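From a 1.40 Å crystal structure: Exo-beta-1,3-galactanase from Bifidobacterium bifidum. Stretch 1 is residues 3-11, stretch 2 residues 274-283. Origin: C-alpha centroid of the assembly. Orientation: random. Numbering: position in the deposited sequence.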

# COMPACT_ATOMS: atom_id res chain seq x y z
N ASP A 3 -12.91 18.51 -2.43
CA ASP A 3 -12.18 17.25 -2.63
C ASP A 3 -12.05 16.94 -4.09
O ASP A 3 -12.83 17.42 -4.91
CB ASP A 3 -12.93 16.10 -1.98
CG ASP A 3 -13.15 16.30 -0.51
OD1 ASP A 3 -12.17 16.60 0.21
OD2 ASP A 3 -14.33 16.23 -0.07
N ARG A 4 -11.14 16.03 -4.42
CA ARG A 4 -10.96 15.59 -5.80
C ARG A 4 -11.21 14.09 -5.83
O ARG A 4 -10.40 13.31 -5.32
CB ARG A 4 -9.57 15.93 -6.35
CG ARG A 4 -9.49 15.66 -7.84
CD ARG A 4 -8.10 15.79 -8.43
NE ARG A 4 -8.15 15.69 -9.90
CZ ARG A 4 -7.09 15.66 -10.70
NH1 ARG A 4 -5.86 15.71 -10.21
NH2 ARG A 4 -7.28 15.56 -12.02
N PHE A 5 -12.36 13.69 -6.37
CA PHE A 5 -12.75 12.29 -6.41
C PHE A 5 -12.99 11.83 -7.85
O PHE A 5 -13.44 12.61 -8.70
CB PHE A 5 -14.02 12.02 -5.62
CG PHE A 5 -13.91 12.32 -4.15
CD1 PHE A 5 -12.77 11.92 -3.44
CD2 PHE A 5 -14.95 12.96 -3.48
CE1 PHE A 5 -12.64 12.17 -2.06
CE2 PHE A 5 -14.87 13.23 -2.12
CZ PHE A 5 -13.70 12.84 -1.39
N GLY A 6 -12.70 10.55 -8.09
CA GLY A 6 -12.90 9.91 -9.37
C GLY A 6 -11.64 9.22 -9.85
O GLY A 6 -10.79 8.81 -9.04
N ALA A 7 -11.51 9.09 -11.18
CA ALA A 7 -10.36 8.47 -11.82
C ALA A 7 -9.62 9.56 -12.58
O ALA A 7 -10.23 10.33 -13.34
CB ALA A 7 -10.83 7.38 -12.79
N PHE A 8 -8.30 9.65 -12.36
CA PHE A 8 -7.53 10.73 -12.98
C PHE A 8 -6.04 10.42 -12.86
O PHE A 8 -5.61 9.58 -12.03
CB PHE A 8 -7.82 12.11 -12.35
CG PHE A 8 -7.72 12.13 -10.85
CD1 PHE A 8 -6.49 12.32 -10.22
CD2 PHE A 8 -8.86 11.93 -10.05
CE1 PHE A 8 -6.39 12.34 -8.83
CE2 PHE A 8 -8.76 11.94 -8.65
CZ PHE A 8 -7.53 12.15 -8.04
N LEU A 9 -5.27 11.11 -13.69
CA LEU A 9 -3.82 11.04 -13.62
C LEU A 9 -3.32 12.25 -12.82
O LEU A 9 -3.45 13.39 -13.29
CB LEU A 9 -3.20 11.03 -15.02
CG LEU A 9 -1.68 10.89 -15.04
CD1 LEU A 9 -1.23 9.57 -14.41
CD2 LEU A 9 -1.12 11.10 -16.45
N PRO A 10 -2.78 12.05 -11.62
CA PRO A 10 -2.36 13.20 -10.81
C PRO A 10 -1.06 13.82 -11.32
O PRO A 10 -0.23 13.16 -11.96
CB PRO A 10 -2.15 12.60 -9.41
CG PRO A 10 -1.81 11.14 -9.67
CD PRO A 10 -2.58 10.76 -10.92
N HIS A 11 -0.90 15.11 -10.99
CA HIS A 11 0.28 15.91 -11.28
C HIS A 11 0.75 16.57 -9.99
O HIS A 11 -0.03 16.78 -9.06
CB HIS A 11 0.01 17.00 -12.36
CG HIS A 11 -0.34 16.40 -13.69
ND1 HIS A 11 -1.59 15.89 -13.97
CD2 HIS A 11 0.43 16.14 -14.79
CE1 HIS A 11 -1.59 15.37 -15.19
NE2 HIS A 11 -0.38 15.51 -15.71
N GLY A 274 4.12 4.52 -16.18
CA GLY A 274 4.30 5.80 -15.51
C GLY A 274 3.05 6.67 -15.51
O GLY A 274 2.89 7.52 -14.63
N ASN A 275 2.16 6.48 -16.50
CA ASN A 275 0.93 7.24 -16.64
C ASN A 275 -0.32 6.48 -16.17
O ASN A 275 -1.45 6.86 -16.53
CB ASN A 275 0.79 7.76 -18.07
CG ASN A 275 1.92 8.70 -18.45
OD1 ASN A 275 2.21 9.65 -17.70
ND2 ASN A 275 2.58 8.44 -19.58
N SER A 276 -0.14 5.43 -15.35
CA SER A 276 -1.27 4.72 -14.76
C SER A 276 -2.06 5.68 -13.88
O SER A 276 -1.49 6.23 -12.92
CB SER A 276 -0.75 3.59 -13.87
OG SER A 276 -0.07 2.62 -14.65
N PRO A 277 -3.36 5.85 -14.13
CA PRO A 277 -4.17 6.72 -13.25
C PRO A 277 -4.39 6.09 -11.88
O PRO A 277 -4.01 4.94 -11.59
CB PRO A 277 -5.52 6.82 -14.00
CG PRO A 277 -5.22 6.45 -15.39
CD PRO A 277 -4.11 5.42 -15.32
N ILE A 278 -5.03 6.87 -11.00
CA ILE A 278 -5.53 6.38 -9.72
C ILE A 278 -7.04 6.60 -9.67
O ILE A 278 -7.60 7.46 -10.38
CB ILE A 278 -4.85 7.03 -8.48
CG1 ILE A 278 -5.15 8.55 -8.43
CG2 ILE A 278 -3.33 6.74 -8.48
CD1 ILE A 278 -4.63 9.25 -7.18
N VAL A 279 -7.70 5.82 -8.82
CA VAL A 279 -9.08 6.04 -8.44
C VAL A 279 -9.06 6.49 -6.98
O VAL A 279 -8.62 5.75 -6.10
CB VAL A 279 -9.93 4.77 -8.63
CG1 VAL A 279 -11.32 4.97 -8.04
CG2 VAL A 279 -10.02 4.38 -10.13
N GLN A 280 -9.52 7.72 -6.73
CA GLN A 280 -9.49 8.32 -5.40
C GLN A 280 -10.92 8.66 -5.01
O GLN A 280 -11.61 9.41 -5.73
CB GLN A 280 -8.63 9.57 -5.42
CG GLN A 280 -8.53 10.29 -4.09
CD GLN A 280 -7.53 11.45 -4.15
OE1 GLN A 280 -6.33 11.25 -4.41
NE2 GLN A 280 -8.01 12.67 -3.92
N MET A 281 -11.39 8.08 -3.90
CA MET A 281 -12.80 8.15 -3.55
C MET A 281 -12.94 8.09 -2.04
O MET A 281 -12.13 7.44 -1.38
CB MET A 281 -13.57 6.96 -4.15
CG MET A 281 -13.60 6.87 -5.68
SD MET A 281 -14.30 5.30 -6.24
CE MET A 281 -16.03 5.46 -5.68
N PRO A 282 -13.99 8.70 -1.48
CA PRO A 282 -14.32 8.41 -0.08
C PRO A 282 -14.85 6.98 0.02
O PRO A 282 -15.46 6.45 -0.92
CB PRO A 282 -15.42 9.42 0.24
CG PRO A 282 -16.11 9.63 -1.08
CD PRO A 282 -15.05 9.49 -2.14
N ILE A 283 -14.54 6.32 1.13
CA ILE A 283 -15.05 4.98 1.40
C ILE A 283 -15.74 5.01 2.76
O ILE A 283 -15.22 5.59 3.71
CB ILE A 283 -13.96 3.90 1.28
CG1 ILE A 283 -14.56 2.48 1.39
CG2 ILE A 283 -12.87 4.10 2.32
CD1 ILE A 283 -13.61 1.35 1.06

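Residues 3-11 and 274-283, far apart in sequence, run antiparallel and bury 631 Å² between them. Four backbone hydrogen bonds form the core of the pairing, and side chains extend it at both ends.

Stretch 2 opens with Gly274, which makes no contact with stretch 1. The approach begins at Asn275 and Ser276, whose carbonyl oxygens lie near the end of the Leu9 side chain: Leu9 CD1 is 3.4 Å from Asn275 O and 3.7 Å from Ser276 O. These are van der Waals contacts, since a methyl group offers no polar hydrogen. At Pro277 the ring nitrogen has no hydrogen to donate, and the contact is again one of packing, with Pro277 CB 3.4 Å from Phe8 O.

The regular ladder starts at Ile278. Its amide donates to Phe8 (Ile278 N to Phe8 O, 3.0 Å), and its carbonyl accepts in return (Phe8 N to Ile278 O, 3.0 Å), closing the ring typical of a hydrogen-bonded antiparallel pair. The side chains of these two residues share a face of the sheet, where Ile278 CD1 lies 3.9 Å from Phe8 CE1; Ile278 CG1 also reaches Pro10 CD at 4.2 Å.

Val279 faces Ala7 in the intervening non-hydrogen-bonded pair. Here the strands draw closer, with CA atoms 4.4 Å apart, against 5.8 Å for Phe8 and Ile278. Both side chains point to the face opposite that of Ile278 and Phe8, and Val279 CG2 meets Ala7 CB at 4.1 Å. Two CA-H...O contacts supplement the ladder: Val279 CA to Gly6 O and Ala7 CA to Ile278 O, each 3.3 Å.

Gln280 restores the two-way bonding, its N donating to Gly6 O (2.9 Å) and its O accepting from Gly6 N (2.8 Å). That carbonyl also receives a CA-H...O contact from Phe5 CA at 3.2 Å. The positive phi of Gly6 suits glycine: a CB would be jammed against the preceding carbonyl oxygen. On the face shared with Ile278 and Phe8, the Gln280 side chain packs through CB against Phe8 CZ (3.8 Å), while its amide makes a weak hydrogen bond from Gln280 NE2 to Arg4 O (2.8 Å), bent to 120° at the hydrogen.

Met281 directs its CA-to-CB bond away from stretch 1, but its CA lies 3.8 Å from Phe5 CD1. The Phe5 ring then receives Pro282: Pro282 CD sits 3.4 Å from the ring centroid, only 4° off the normal, a CH-pi contact over the face. Beyond it, Ile283 is out of reach of stretch 1.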